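Local coordinates for protein cytidylyltransferase (Leptospira borgpetersenii serovar Hardjo-bovis, PDB 6OEW) that probably transfers a nucleotidyl group as a cytidylyltransferase and binds a magnesium ion, at residues L14-M19 against R104-C109; G26-P31 against D65-I70; F40-L45 against E69-N74; V55-E60 against S77-S82; P110-K115 against M146-F151. One frame throughout, in Å; residues are numbered along the deposited sequence.

Interaction 1: residues L14-M19 against R104-C109; sequences LIQARM and RLTGDC. With MG (magnesium ion), chain C.
Ile-15 and Gln-16 lie parallel to Leu-105 and Thr-106, and the tight part of the contact is its backbone. Leu-105 N binds Leu-14 O, Gln-16 N binds Leu-105 O, and Gly-107 N closes on Gln-16 O at 2.8 Å. The Ile-15 face packs beneath helix 37-45: Ile-15 CG1 meets Leu-105 CB at 4.2 Å, and its CG2 comes 3.9 Å from Gly-107 N. The strands are neighbours in the parallel half of the Rossmann-like GT-A sheet, segments 14-16 and 104-106 running at 32°. On the other face, with Gln-16 and Thr-106 partly exposed but Arg-104 buried, Gln-16 CG stands between its own backbone N and carbonyl carbon (chi1 58°), alongside Thr-106 CG2 at 3.6 Å. Its OE1 takes both Arg-104 NE, at 3.0 Å, and Arg-104 NH2, at 2.8 Å. Gln-16 OE1 lies in the guanidinium plane, but both nitrogens arrive from one face of the amide, the two planes being 43° apart. Arg-104 NH1 is held by Glu-149. Past the strand a type I turn runs from Thr-106 to Cys-109, and Thr-106 OG1 donates to Asp-108 OD1. Asp-108 OD2 binds the magnesium ion at 1.9 Å, alongside three waters.

Interaction 2: residues G26-P31 against D65-I70; sequences GKIALP and DKTEEI
With chi1 at 63°, Ile-28 CG1 is flanked by its own backbone N and carbonyl carbon, and chi2 of 174° extends CD1 toward Thr-67. There the methyl touches both branches, 3.4 Å from Thr-67 OG1 and 3.8 Å from Thr-67 CG2, with the two side chains at about a right angle. The hydroxyl's polar need is met by Asp-64, so it offers Ile-28 only van der Waals contact. One turn further along the helix, Ile-70 CD1 lies 4.1 Å from Ala-29 CA and 3.9 Å from Ile-28 O. Ala-29 CB rests on the aliphatic part of Lys-66, 4.1 Å from its CG. That lysine bends at chi2 (59°), and its NZ pairs with Glu-69 OE2 at 2.8 Å. The contact thus sets a 3-10 turn, 27-29, against helix 65-73. Ile-28 and the magnesium ligand Asp-108 have their nearest side-chain atoms about 6 Å apart. The turn begins at the lysine ending an Arg-Leu-Pro-Gly-Lys sequence, consistent with the nucleotide-binding loop after the first strand in cytidylyltransferases.

Interaction 3: residues F40-L45 against E69-N74; sequences FMLERL and EIAKKN. With EDO (1,2-ethanediol), chain D.
Leu-42 and Asn-74 join helix 37-45 to the C-terminal end of helix 65-73, two helices of the layer that packs on one face of the Rossmann-like sheet. Leu-42 CB lies 4.0 Å from Asn-74 CG. Its CG is turned anti to the carbonyl carbon (chi1 -65°) and parts the two methyls. CD1 reaches across the helix pair, 3.7 Å from Asn-74 CB and 3.9 Å from Ala-71 CA; CD2 goes to the sheet, where Ile-15 and Val-56 receive it. Asn-74 is fixed in rotation: its ND2 donates to Ile-70 O at 2.9 Å, with an N-H...O angle of 169°. Asn-74 N reaches that same oxygen from the opposite face of its carbonyl plane. Glu-43 CG packs 3.7 Å from Asn-74 OD1, while Glu-43 OE1 pairs with Lys-220. Elsewhere on the helix, a 1,2-ethanediol donates through O2 to Arg-44 O at 2.8 Å, its C2 over one guanidinium face. A water bridges the helices, donating to Glu-43 OE2 at 2.5 Å and Asn-74 OD1 at 3.0 Å.

Interaction 4: residues V55-E60 against S77-S82; sequences VVLTTE and SVFRGS
Thr-58 and Arg-80 lie side by side and point the same way, Thr-58 CG2 packing 3.8 Å from Arg-80 CG. Beyond that methyl the arginine bends at chi3 (62°), which turns NE toward the backbone of Thr-59. Arg-80 NE binds Thr-59 O at 2.8 Å and Arg-80 NH2 binds it at 3.1 Å, a side-on grip on one atom with the oxygen close to the guanidinium plane. The two donors come from opposite faces of the carbonyl plane. Asp-65 and Glu-68 meet NH1 and would balance the charge. On the reverse face Val-55 CG1, anti to its backbone N, reaches over to Phe-79 CB at 4.2 Å, and Leu-57 CG meets the same CB, while the ring of Phe-79 extends away from both. Between the two faces the backbones alternate as donors and acceptors. Phe-79 N binds Val-56 O at 2.8 Å, and Thr-58 N returns the bond to Phe-79 O at 2.8 Å. Glu-60 N has a weak, long bond to Gly-81 O, supplemented by a water between them. Segments 55-59 and 77-81 run parallel at 21° and, linked through helix 65-73, form a beta-alpha-beta crossover, with 77-81 the outermost strand on this side of the Rossmann-like sheet.

Interaction 5: residues P110-K115 against M146-F151; sequences PLIDSK and MDIEIF. With EDO (1,2-ethanediol), chain D.
Ile-112 and Met-146 bring their CA atoms to 5.1 Å without any strand pairing, since both belong to irregular chain, one just before helix 114-126 and the other just before strand 149-152. The contact is therefore made by side chains. Met-146 folds back through chi2 (-51°), and chi3 of 111°, away from the staggered positions, places CE only 3.1 Å from Leu-111 O, so this end is tight and probably strained. The same methyl meets Leu-111 CB at 4.1 Å, and SD lies 3.7 Å from Asp-113 N. Ile-112 meets the backbone end of Met-146: its CD1 rests 3.6 Å from Met-146 C and 3.8 Å from Ile-148 CG1. Asp-113 is the N-cap of helix 114-126, its OD1 accepting from Lys-115 N at 2.7 Å, while OD2 takes the N-H of Tyr-224. A 1,2-ethanediol receives the N-H of Ser-114 on O2 and donates through O1 to Ser-114 OG. Asp-147 points away from the contact and pairs with Arg-140; by nearest atoms its side chain is about 6 Å from the magnesium ion and from that of Asp-108. Around this buried junction, Ile-112 packs on Met-41 and Leu-45 of helix 37-45, and Ile-148 packs on both Leu-105 of strand 101-106 and Met-120 of helix 114-126.

Interactions 1 and 5 lie nearest the middle of the chain, their centres about 6 and 5 Å from its centre, whereas interactions 2 and 4 lie about 16 and 15 Å out and interaction 3 between. Interactions 1, 2, 3 and 5 are buried; interaction 4, at the sheet edge, is only partly so. Interactions 1 and 4 are strand pairs of one sheet; both combine backbone bonds with an arginine gripping a single oxygen. Interactions 2 and 3 share helix 65-73 and rely mainly on apolar packing, as does interaction 5. The salt bridge of Arg-104 with Glu-149 joins interactions 1 and 5, Arg-80 joins 4 to 2, and Arg-44 NE, bonded to Ile-112 O, connects 3 with 5.

Interaction 1: residues L14-M19 against R104-C109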
# COMPACT_ATOMS: atom_id res chain seq x y z
N LEU A 14 -5.17 2.61 5.63
CA LEU A 14 -6.06 1.46 5.53
C LEU A 14 -5.42 0.48 4.55
O LEU A 14 -5.38 0.75 3.34
CB LEU A 14 -7.45 1.88 5.08
CG LEU A 14 -8.16 2.93 5.92
CD1 LEU A 14 -9.62 2.95 5.55
CD2 LEU A 14 -7.96 2.68 7.41
N ILE A 15 -4.91 -0.63 5.07
CA ILE A 15 -4.14 -1.60 4.30
C ILE A 15 -5.02 -2.79 3.98
O ILE A 15 -5.43 -3.54 4.89
CB ILE A 15 -2.89 -2.06 5.05
CG1 ILE A 15 -2.13 -0.87 5.63
CG2 ILE A 15 -2.00 -2.92 4.14
CD1 ILE A 15 -1.23 -1.31 6.72
N GLN A 16 -5.28 -3.02 2.70
CA GLN A 16 -6.01 -4.21 2.30
C GLN A 16 -5.05 -5.39 2.16
O GLN A 16 -3.99 -5.28 1.53
CB GLN A 16 -6.79 -3.98 1.01
CG GLN A 16 -5.93 -3.57 -0.17
CD GLN A 16 -6.72 -3.54 -1.46
OE1 GLN A 16 -7.29 -2.52 -1.83
NE2 GLN A 16 -6.77 -4.68 -2.15
N ALA A 17 -5.40 -6.50 2.79
CA ALA A 17 -4.54 -7.68 2.74
C ALA A 17 -5.41 -8.90 2.94
O ALA A 17 -6.39 -8.86 3.68
CB ALA A 17 -3.46 -7.66 3.82
N ARG A 18 -5.06 -9.99 2.26
CA ARG A 18 -5.79 -11.24 2.43
C ARG A 18 -4.88 -12.41 2.07
O ARG A 18 -3.94 -12.27 1.27
CB ARG A 18 -7.06 -11.32 1.56
CG ARG A 18 -6.76 -11.45 0.07
CD ARG A 18 -8.03 -11.38 -0.75
NE ARG A 18 -8.89 -12.54 -0.53
CZ ARG A 18 -10.02 -12.78 -1.19
NH1 ARG A 18 -10.45 -11.93 -2.12
NH2 ARG A 18 -10.73 -13.89 -0.93
N MET A 19 -5.18 -13.56 2.67
CA MET A 19 -4.42 -14.78 2.40
C MET A 19 -4.73 -15.30 1.00
O MET A 19 -3.82 -15.72 0.27
CB MET A 19 -4.73 -15.85 3.45
CG MET A 19 -4.13 -15.53 4.85
SD MET A 19 -2.32 -15.69 4.88
CE MET A 19 -2.22 -17.51 4.89
N ARG A 104 -4.65 4.64 1.07
CA ARG A 104 -4.89 3.27 0.62
C ARG A 104 -3.56 2.59 0.30
O ARG A 104 -2.82 3.07 -0.57
CB ARG A 104 -5.78 3.24 -0.61
CG ARG A 104 -6.00 1.77 -1.01
CD ARG A 104 -6.32 1.60 -2.43
NE ARG A 104 -6.63 0.21 -2.81
CZ ARG A 104 -6.74 -0.14 -4.08
NH1 ARG A 104 -6.52 0.80 -5.00
NH2 ARG A 104 -7.07 -1.38 -4.43
N LEU A 105 -3.26 1.49 1.00
CA LEU A 105 -2.11 0.65 0.75
C LEU A 105 -2.59 -0.78 0.59
O LEU A 105 -3.67 -1.14 1.07
CB LEU A 105 -1.08 0.67 1.88
CG LEU A 105 -0.58 2.03 2.35
CD1 LEU A 105 0.37 1.83 3.54
CD2 LEU A 105 0.11 2.78 1.22
N THR A 106 -1.75 -1.60 -0.03
CA THR A 106 -2.06 -3.02 -0.20
C THR A 106 -0.91 -3.83 0.39
O THR A 106 0.26 -3.41 0.37
CB THR A 106 -2.26 -3.39 -1.66
OG1 THR A 106 -1.01 -3.30 -2.36
CG2 THR A 106 -3.29 -2.48 -2.33
N GLY A 107 -1.26 -5.01 0.89
CA GLY A 107 -0.30 -5.85 1.59
C GLY A 107 0.75 -6.52 0.72
O GLY A 107 1.50 -7.37 1.21
N ASP A 108 0.81 -6.20 -0.56
CA ASP A 108 1.94 -6.71 -1.34
C ASP A 108 3.06 -5.68 -1.47
O ASP A 108 3.92 -5.82 -2.35
CB ASP A 108 1.48 -7.18 -2.71
CG ASP A 108 0.67 -6.16 -3.41
OD1 ASP A 108 0.79 -4.95 -3.04
OD2 ASP A 108 -0.11 -6.57 -4.29
N CYS A 109 3.06 -4.67 -0.62
CA CYS A 109 4.09 -3.63 -0.61
C CYS A 109 4.83 -3.60 0.73
O CYS A 109 4.83 -2.58 1.43
CB CYS A 109 3.47 -2.27 -0.89
SG CYS A 109 2.78 -2.11 -2.54
MG MG C . -0.76 -5.90 -5.97
O HOH W 1 1.43 -6.24 -6.89
O HOH W 2 -0.93 -8.35 -6.24
O HOH W 3 -1.33 -4.93 -8.10

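Interaction 2: residues G26-P31 against D65-I70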
# COMPACT_ATOMS: atom_id res chain seq x y z
N GLY A 26 -1.19 -16.68 0.10
CA GLY A 26 -0.42 -17.02 1.28
C GLY A 26 0.80 -16.16 1.49
O GLY A 26 1.47 -16.28 2.53
N LYS A 27 1.12 -15.29 0.54
CA LYS A 27 2.39 -14.59 0.59
C LYS A 27 2.49 -13.67 1.80
O LYS A 27 3.59 -13.47 2.32
CB LYS A 27 2.60 -13.80 -0.71
CG LYS A 27 1.58 -12.64 -0.91
CD LYS A 27 1.48 -12.23 -2.38
CE LYS A 27 0.49 -11.06 -2.56
NZ LYS A 27 0.20 -10.82 -4.01
N ILE A 28 1.37 -13.10 2.27
CA ILE A 28 1.48 -12.15 3.37
C ILE A 28 1.93 -12.82 4.65
O ILE A 28 2.41 -12.14 5.56
CB ILE A 28 0.14 -11.41 3.59
CG1 ILE A 28 -0.97 -12.37 4.01
CG2 ILE A 28 -0.22 -10.58 2.35
CD1 ILE A 28 -2.28 -11.64 4.38
N ALA A 29 1.81 -14.15 4.74
CA ALA A 29 2.24 -14.93 5.89
C ALA A 29 3.61 -15.55 5.70
O ALA A 29 4.06 -16.31 6.57
CB ALA A 29 1.20 -16.02 6.20
N LEU A 30 4.29 -15.28 4.59
CA LEU A 30 5.62 -15.84 4.38
C LEU A 30 6.63 -15.26 5.37
O LEU A 30 6.56 -14.07 5.71
CB LEU A 30 6.10 -15.57 2.96
CG LEU A 30 5.53 -16.40 1.83
CD1 LEU A 30 5.91 -15.78 0.50
CD2 LEU A 30 6.09 -17.81 1.95
N PRO A 31 7.59 -16.07 5.81
CA PRO A 31 8.66 -15.56 6.67
C PRO A 31 9.41 -14.45 5.97
O PRO A 31 9.72 -14.55 4.78
CB PRO A 31 9.55 -16.79 6.90
CG PRO A 31 8.68 -17.96 6.63
CD PRO A 31 7.68 -17.54 5.60
N ASP A 65 -8.28 -15.40 9.35
CA ASP A 65 -7.89 -15.42 10.75
C ASP A 65 -6.38 -15.21 10.86
O ASP A 65 -5.91 -14.57 11.81
CB ASP A 65 -8.29 -16.74 11.41
CG ASP A 65 -9.81 -16.93 11.51
OD1 ASP A 65 -10.58 -16.07 11.03
OD2 ASP A 65 -10.22 -17.98 12.04
N LYS A 66 -5.62 -15.74 9.90
CA LYS A 66 -4.18 -15.54 9.92
C LYS A 66 -3.83 -14.06 9.75
O LYS A 66 -2.97 -13.54 10.47
CB LYS A 66 -3.53 -16.38 8.82
CG LYS A 66 -2.01 -16.34 8.80
CD LYS A 66 -1.44 -16.83 10.12
CE LYS A 66 0.07 -16.71 10.15
NZ LYS A 66 0.62 -16.85 11.53
N THR A 67 -4.50 -13.38 8.81
CA THR A 67 -4.30 -11.94 8.61
C THR A 67 -4.65 -11.16 9.87
O THR A 67 -3.88 -10.28 10.30
CB THR A 67 -5.14 -11.48 7.41
OG1 THR A 67 -5.00 -12.43 6.34
CG2 THR A 67 -4.70 -10.07 6.90
N GLU A 68 -5.79 -11.47 10.48
CA GLU A 68 -6.13 -10.82 11.74
C GLU A 68 -5.06 -11.09 12.80
O GLU A 68 -4.67 -10.17 13.54
CB GLU A 68 -7.51 -11.30 12.21
CG GLU A 68 -7.93 -10.73 13.55
CD GLU A 68 -9.22 -11.30 14.05
OE1 GLU A 68 -9.82 -12.16 13.36
OE2 GLU A 68 -9.64 -10.91 15.16
N GLU A 69 -4.55 -12.32 12.85
CA GLU A 69 -3.54 -12.68 13.85
C GLU A 69 -2.28 -11.85 13.67
O GLU A 69 -1.69 -11.36 14.65
CB GLU A 69 -3.21 -14.17 13.77
CG GLU A 69 -1.87 -14.52 14.44
CD GLU A 69 -1.40 -15.95 14.15
OE1 GLU A 69 -2.25 -16.83 13.90
OE2 GLU A 69 -0.17 -16.18 14.17
N ILE A 70 -1.83 -11.70 12.43
CA ILE A 70 -0.63 -10.92 12.14
C ILE A 70 -0.85 -9.46 12.52
O ILE A 70 0.00 -8.85 13.19
CB ILE A 70 -0.24 -11.08 10.66
CG1 ILE A 70 0.26 -12.50 10.37
CG2 ILE A 70 0.80 -10.03 10.24
CD1 ILE A 70 0.41 -12.79 8.88

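Interaction 3: residues F40-L45 against E69-N74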
# COMPACT_ATOMS: atom_id res chain seq x y z
N PHE A 40 6.26 -7.25 8.65
CA PHE A 40 7.33 -6.34 8.26
C PHE A 40 6.77 -5.00 7.79
O PHE A 40 7.29 -3.93 8.17
CB PHE A 40 8.16 -6.99 7.15
CG PHE A 40 9.54 -6.44 7.04
CD1 PHE A 40 10.62 -7.16 7.56
CD2 PHE A 40 9.78 -5.22 6.42
CE1 PHE A 40 11.92 -6.68 7.45
CE2 PHE A 40 11.10 -4.73 6.32
CZ PHE A 40 12.15 -5.45 6.85
N MET A 41 5.74 -5.04 6.95
CA MET A 41 5.10 -3.82 6.47
C MET A 41 4.55 -2.98 7.62
O MET A 41 4.76 -1.76 7.68
CB MET A 41 3.99 -4.17 5.49
CG MET A 41 3.45 -2.96 4.72
SD MET A 41 2.03 -3.44 3.72
CE MET A 41 1.62 -1.84 2.97
N LEU A 42 3.85 -3.63 8.54
CA LEU A 42 3.28 -2.92 9.68
C LEU A 42 4.38 -2.28 10.52
O LEU A 42 4.24 -1.14 10.96
CB LEU A 42 2.41 -3.88 10.50
CG LEU A 42 1.16 -4.42 9.79
CD1 LEU A 42 0.38 -5.37 10.69
CD2 LEU A 42 0.25 -3.28 9.34
N GLU A 43 5.49 -2.99 10.73
CA GLU A 43 6.60 -2.40 11.48
C GLU A 43 7.16 -1.17 10.78
O GLU A 43 7.52 -0.18 11.44
CB GLU A 43 7.70 -3.43 11.71
CG GLU A 43 7.31 -4.51 12.69
CD GLU A 43 8.48 -5.33 13.13
OE1 GLU A 43 9.55 -4.76 13.43
OE2 GLU A 43 8.35 -6.57 13.17
N ARG A 44 7.23 -1.19 9.44
CA ARG A 44 7.70 -0.02 8.70
C ARG A 44 6.72 1.14 8.81
O ARG A 44 7.14 2.31 8.87
CB ARG A 44 7.95 -0.41 7.25
CG ARG A 44 9.26 -1.20 7.11
CD ARG A 44 9.57 -1.59 5.68
NE ARG A 44 9.81 -0.45 4.79
CZ ARG A 44 10.94 0.25 4.72
NH1 ARG A 44 11.97 -0.02 5.52
NH2 ARG A 44 11.04 1.23 3.84
N LEU A 45 5.43 0.85 8.85
CA LEU A 45 4.44 1.92 8.97
C LEU A 45 4.33 2.47 10.38
O LEU A 45 3.75 3.55 10.56
CB LEU A 45 3.08 1.41 8.50
CG LEU A 45 3.02 1.16 6.99
CD1 LEU A 45 1.79 0.35 6.64
CD2 LEU A 45 2.97 2.48 6.28
N GLU A 69 -4.55 -12.32 12.85
CA GLU A 69 -3.54 -12.68 13.85
C GLU A 69 -2.28 -11.85 13.67
O GLU A 69 -1.69 -11.36 14.65
CB GLU A 69 -3.21 -14.17 13.77
CG GLU A 69 -1.87 -14.52 14.44
CD GLU A 69 -1.40 -15.95 14.15
OE1 GLU A 69 -2.25 -16.83 13.90
OE2 GLU A 69 -0.17 -16.18 14.17
N ILE A 70 -1.83 -11.70 12.43
CA ILE A 70 -0.63 -10.92 12.14
C ILE A 70 -0.85 -9.46 12.52
O ILE A 70 0.00 -8.85 13.19
CB ILE A 70 -0.24 -11.08 10.66
CG1 ILE A 70 0.26 -12.50 10.37
CG2 ILE A 70 0.80 -10.03 10.24
CD1 ILE A 70 0.41 -12.79 8.88
N ALA A 71 -2.00 -8.89 12.15
CA ALA A 71 -2.28 -7.51 12.52
C ALA A 71 -2.32 -7.34 14.03
O ALA A 71 -1.80 -6.35 14.56
CB ALA A 71 -3.60 -7.05 11.90
N LYS A 72 -2.94 -8.28 14.74
CA LYS A 72 -3.07 -8.15 16.18
C LYS A 72 -1.71 -8.25 16.87
O LYS A 72 -1.46 -7.54 17.85
CB LYS A 72 -4.04 -9.19 16.75
CG LYS A 72 -5.50 -8.74 16.69
CD LYS A 72 -6.32 -9.34 17.82
CE LYS A 72 -7.27 -10.40 17.31
NZ LYS A 72 -8.29 -10.75 18.35
N LYS A 73 -0.84 -9.13 16.37
CA LYS A 73 0.51 -9.28 16.91
C LYS A 73 1.26 -7.96 16.82
O LYS A 73 2.10 -7.66 17.69
CB LYS A 73 1.25 -10.39 16.15
CG LYS A 73 2.71 -10.60 16.53
CD LYS A 73 3.42 -11.49 15.50
CE LYS A 73 4.89 -11.70 15.82
NZ LYS A 73 5.08 -12.60 16.99
N ASN A 74 0.96 -7.16 15.81
CA ASN A 74 1.59 -5.88 15.58
C ASN A 74 0.81 -4.71 16.17
O ASN A 74 1.14 -3.56 15.89
CB ASN A 74 1.80 -5.67 14.08
CG ASN A 74 2.93 -6.48 13.54
OD1 ASN A 74 4.08 -6.05 13.59
ND2 ASN A 74 2.63 -7.67 13.03
C1 EDO D . 11.10 4.05 7.66
O1 EDO D . 10.47 5.34 7.73
C2 EDO D . 10.38 3.15 6.64
O2 EDO D . 8.98 3.10 6.95
O HOH W 4 6.26 -8.00 12.96

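Interaction 4: residues V55-E60 against S77-S82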
# COMPACT_ATOMS: atom_id res chain seq x y z
N VAL A 55 -5.12 0.53 10.01
CA VAL A 55 -6.08 -0.56 10.09
C VAL A 55 -5.78 -1.53 8.96
O VAL A 55 -5.54 -1.11 7.82
CB VAL A 55 -7.54 -0.06 9.98
CG1 VAL A 55 -8.53 -1.18 10.36
CG2 VAL A 55 -7.76 1.25 10.83
N VAL A 56 -5.77 -2.83 9.27
CA VAL A 56 -5.70 -3.86 8.24
C VAL A 56 -7.12 -4.26 7.87
O VAL A 56 -7.93 -4.62 8.74
CB VAL A 56 -4.88 -5.07 8.72
CG1 VAL A 56 -5.00 -6.24 7.72
CG2 VAL A 56 -3.41 -4.70 8.93
N LEU A 57 -7.43 -4.18 6.58
CA LEU A 57 -8.75 -4.50 6.06
C LEU A 57 -8.63 -5.84 5.35
O LEU A 57 -7.96 -5.94 4.32
CB LEU A 57 -9.22 -3.44 5.08
CG LEU A 57 -9.87 -2.15 5.60
CD1 LEU A 57 -8.96 -1.46 6.62
CD2 LEU A 57 -10.14 -1.27 4.40
N THR A 58 -9.32 -6.86 5.86
CA THR A 58 -9.21 -8.18 5.25
C THR A 58 -10.62 -8.75 5.07
O THR A 58 -11.60 -8.01 5.17
CB THR A 58 -8.29 -9.07 6.10
OG1 THR A 58 -7.99 -10.30 5.40
CG2 THR A 58 -8.92 -9.38 7.46
N THR A 59 -10.74 -10.04 4.76
CA THR A 59 -12.06 -10.63 4.53
C THR A 59 -12.53 -11.35 5.79
O THR A 59 -11.79 -11.53 6.75
CB THR A 59 -12.07 -11.62 3.36
OG1 THR A 59 -11.70 -12.91 3.85
CG2 THR A 59 -11.07 -11.20 2.26
N GLU A 60 -13.77 -11.82 5.72
CA GLU A 60 -14.39 -12.60 6.78
C GLU A 60 -14.15 -14.09 6.64
O GLU A 60 -14.64 -14.87 7.47
CB GLU A 60 -15.90 -12.34 6.81
CG GLU A 60 -16.25 -10.85 7.01
CD GLU A 60 -17.74 -10.62 7.21
OE1 GLU A 60 -18.33 -9.78 6.50
OE2 GLU A 60 -18.31 -11.29 8.09
N SER A 77 -5.35 -2.16 14.31
CA SER A 77 -6.75 -2.57 14.29
C SER A 77 -7.03 -3.35 13.02
O SER A 77 -6.27 -3.32 12.06
CB SER A 77 -7.67 -1.35 14.38
OG SER A 77 -7.40 -0.65 15.57
N VAL A 78 -8.15 -4.08 13.04
CA VAL A 78 -8.52 -4.98 11.96
C VAL A 78 -9.98 -4.76 11.60
O VAL A 78 -10.84 -4.72 12.49
CB VAL A 78 -8.33 -6.46 12.34
CG1 VAL A 78 -8.74 -7.34 11.17
CG2 VAL A 78 -6.90 -6.73 12.74
N PHE A 79 -10.27 -4.68 10.31
CA PHE A 79 -11.63 -4.63 9.82
C PHE A 79 -11.82 -5.79 8.85
O PHE A 79 -11.03 -5.97 7.92
CB PHE A 79 -11.95 -3.30 9.11
CG PHE A 79 -13.35 -3.25 8.62
CD1 PHE A 79 -14.36 -2.82 9.46
CD2 PHE A 79 -13.67 -3.71 7.35
CE1 PHE A 79 -15.68 -2.83 9.04
CE2 PHE A 79 -15.00 -3.72 6.92
CZ PHE A 79 -16.00 -3.29 7.77
N ARG A 80 -12.85 -6.59 9.09
CA ARG A 80 -13.12 -7.78 8.29
C ARG A 80 -14.43 -7.59 7.55
O ARG A 80 -15.50 -7.49 8.18
CB ARG A 80 -13.14 -9.02 9.18
CG ARG A 80 -11.81 -9.12 9.95
CD ARG A 80 -11.59 -10.49 10.58
NE ARG A 80 -11.53 -11.54 9.57
CZ ARG A 80 -11.21 -12.82 9.84
NH1 ARG A 80 -10.90 -13.19 11.08
NH2 ARG A 80 -11.21 -13.73 8.86
N GLY A 81 -14.36 -7.57 6.23
CA GLY A 81 -15.51 -7.26 5.40
C GLY A 81 -15.45 -7.94 4.05
O GLY A 81 -14.91 -9.05 3.92
N SER A 82 -15.97 -7.25 3.03
CA SER A 82 -16.26 -7.88 1.74
C SER A 82 -15.00 -8.40 1.07
O SER A 82 -13.98 -7.72 1.01
CB SER A 82 -16.94 -6.88 0.81
OG SER A 82 -17.09 -7.41 -0.50
O HOH W 5 -15.48 -11.89 3.47

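Interaction 5: residues P110-K115 against M146-F151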
# COMPACT_ATOMS: atom_id res chain seq x y z
N PRO A 110 5.51 -4.69 1.08
CA PRO A 110 6.10 -4.78 2.43
C PRO A 110 7.20 -3.77 2.71
O PRO A 110 7.49 -3.54 3.89
CB PRO A 110 6.64 -6.20 2.47
CG PRO A 110 6.96 -6.51 1.03
CD PRO A 110 5.79 -5.91 0.30
N LEU A 111 7.86 -3.19 1.70
CA LEU A 111 8.95 -2.24 1.93
C LEU A 111 8.49 -0.80 1.80
O LEU A 111 9.34 0.09 1.66
CB LEU A 111 10.12 -2.50 0.98
CG LEU A 111 10.68 -3.93 1.02
CD1 LEU A 111 11.96 -4.05 0.24
CD2 LEU A 111 10.90 -4.41 2.45
N ILE A 112 7.18 -0.56 1.87
CA ILE A 112 6.64 0.79 1.81
C ILE A 112 7.40 1.70 2.77
O ILE A 112 7.79 1.29 3.87
CB ILE A 112 5.13 0.74 2.14
CG1 ILE A 112 4.44 2.04 1.70
CG2 ILE A 112 4.89 0.35 3.63
CD1 ILE A 112 4.11 2.06 0.21
N ASP A 113 7.64 2.93 2.33
CA ASP A 113 8.47 3.89 3.07
C ASP A 113 7.55 4.92 3.73
O ASP A 113 6.80 5.62 3.04
CB ASP A 113 9.48 4.57 2.13
CG ASP A 113 10.42 5.56 2.85
OD1 ASP A 113 10.03 6.18 3.86
OD2 ASP A 113 11.56 5.75 2.40
N SER A 114 7.59 4.98 5.06
CA SER A 114 6.66 5.86 5.76
C SER A 114 6.98 7.33 5.51
O SER A 114 6.08 8.18 5.61
CB SER A 114 6.66 5.53 7.26
OG SER A 114 7.87 5.97 7.88
N LYS A 115 8.23 7.66 5.16
CA LYS A 115 8.56 9.06 4.91
C LYS A 115 7.90 9.56 3.63
O LYS A 115 7.44 10.71 3.57
CB LYS A 115 10.09 9.25 4.84
N MET A 146 6.03 0.72 -3.95
CA MET A 146 5.91 1.92 -3.15
C MET A 146 4.54 2.59 -3.30
O MET A 146 4.40 3.76 -2.94
CB MET A 146 6.99 2.95 -3.51
CG MET A 146 8.38 2.69 -3.00
SD MET A 146 8.50 2.33 -1.25
CE MET A 146 8.96 0.60 -1.40
N ASP A 147 3.55 1.87 -3.84
CA ASP A 147 2.31 2.50 -4.30
C ASP A 147 1.53 3.10 -3.13
O ASP A 147 1.28 2.43 -2.12
CB ASP A 147 1.41 1.49 -5.01
CG ASP A 147 2.07 0.81 -6.21
OD1 ASP A 147 3.29 0.95 -6.44
OD2 ASP A 147 1.33 0.10 -6.92
N ILE A 148 1.14 4.36 -3.30
CA ILE A 148 0.37 5.08 -2.30
C ILE A 148 -0.70 5.86 -3.03
O ILE A 148 -0.41 6.56 -4.01
CB ILE A 148 1.27 6.04 -1.48
CG1 ILE A 148 2.35 5.25 -0.72
CG2 ILE A 148 0.41 6.88 -0.54
CD1 ILE A 148 3.58 6.12 -0.22
N GLU A 149 -1.94 5.72 -2.58
CA GLU A 149 -3.06 6.51 -3.06
C GLU A 149 -3.72 7.14 -1.85
O GLU A 149 -3.84 6.50 -0.80
CB GLU A 149 -4.08 5.65 -3.85
CG GLU A 149 -3.43 5.00 -5.06
CD GLU A 149 -4.12 3.72 -5.50
OE1 GLU A 149 -4.49 2.90 -4.63
OE2 GLU A 149 -4.28 3.56 -6.73
N ILE A 150 -4.09 8.41 -1.98
CA ILE A 150 -4.74 9.16 -0.91
C ILE A 150 -5.98 9.81 -1.47
O ILE A 150 -5.91 10.51 -2.49
CB ILE A 150 -3.80 10.23 -0.32
CG1 ILE A 150 -2.46 9.57 0.07
CG2 ILE A 150 -4.46 10.87 0.87
CD1 ILE A 150 -1.38 10.60 0.56
N PHE A 151 -7.12 9.61 -0.81
CA PHE A 151 -8.33 10.27 -1.28
C PHE A 151 -9.28 10.51 -0.12
O PHE A 151 -9.17 9.89 0.95
CB PHE A 151 -9.01 9.47 -2.39
CG PHE A 151 -9.07 7.99 -2.12
CD1 PHE A 151 -10.09 7.45 -1.35
CD2 PHE A 151 -8.10 7.14 -2.63
CE1 PHE A 151 -10.15 6.07 -1.10
CE2 PHE A 151 -8.14 5.78 -2.38
CZ PHE A 151 -9.16 5.24 -1.62
C1 EDO D . 11.10 4.05 7.66
O1 EDO D . 10.47 5.34 7.73
C2 EDO D . 10.38 3.15 6.64
O2 EDO D . 8.98 3.10 6.95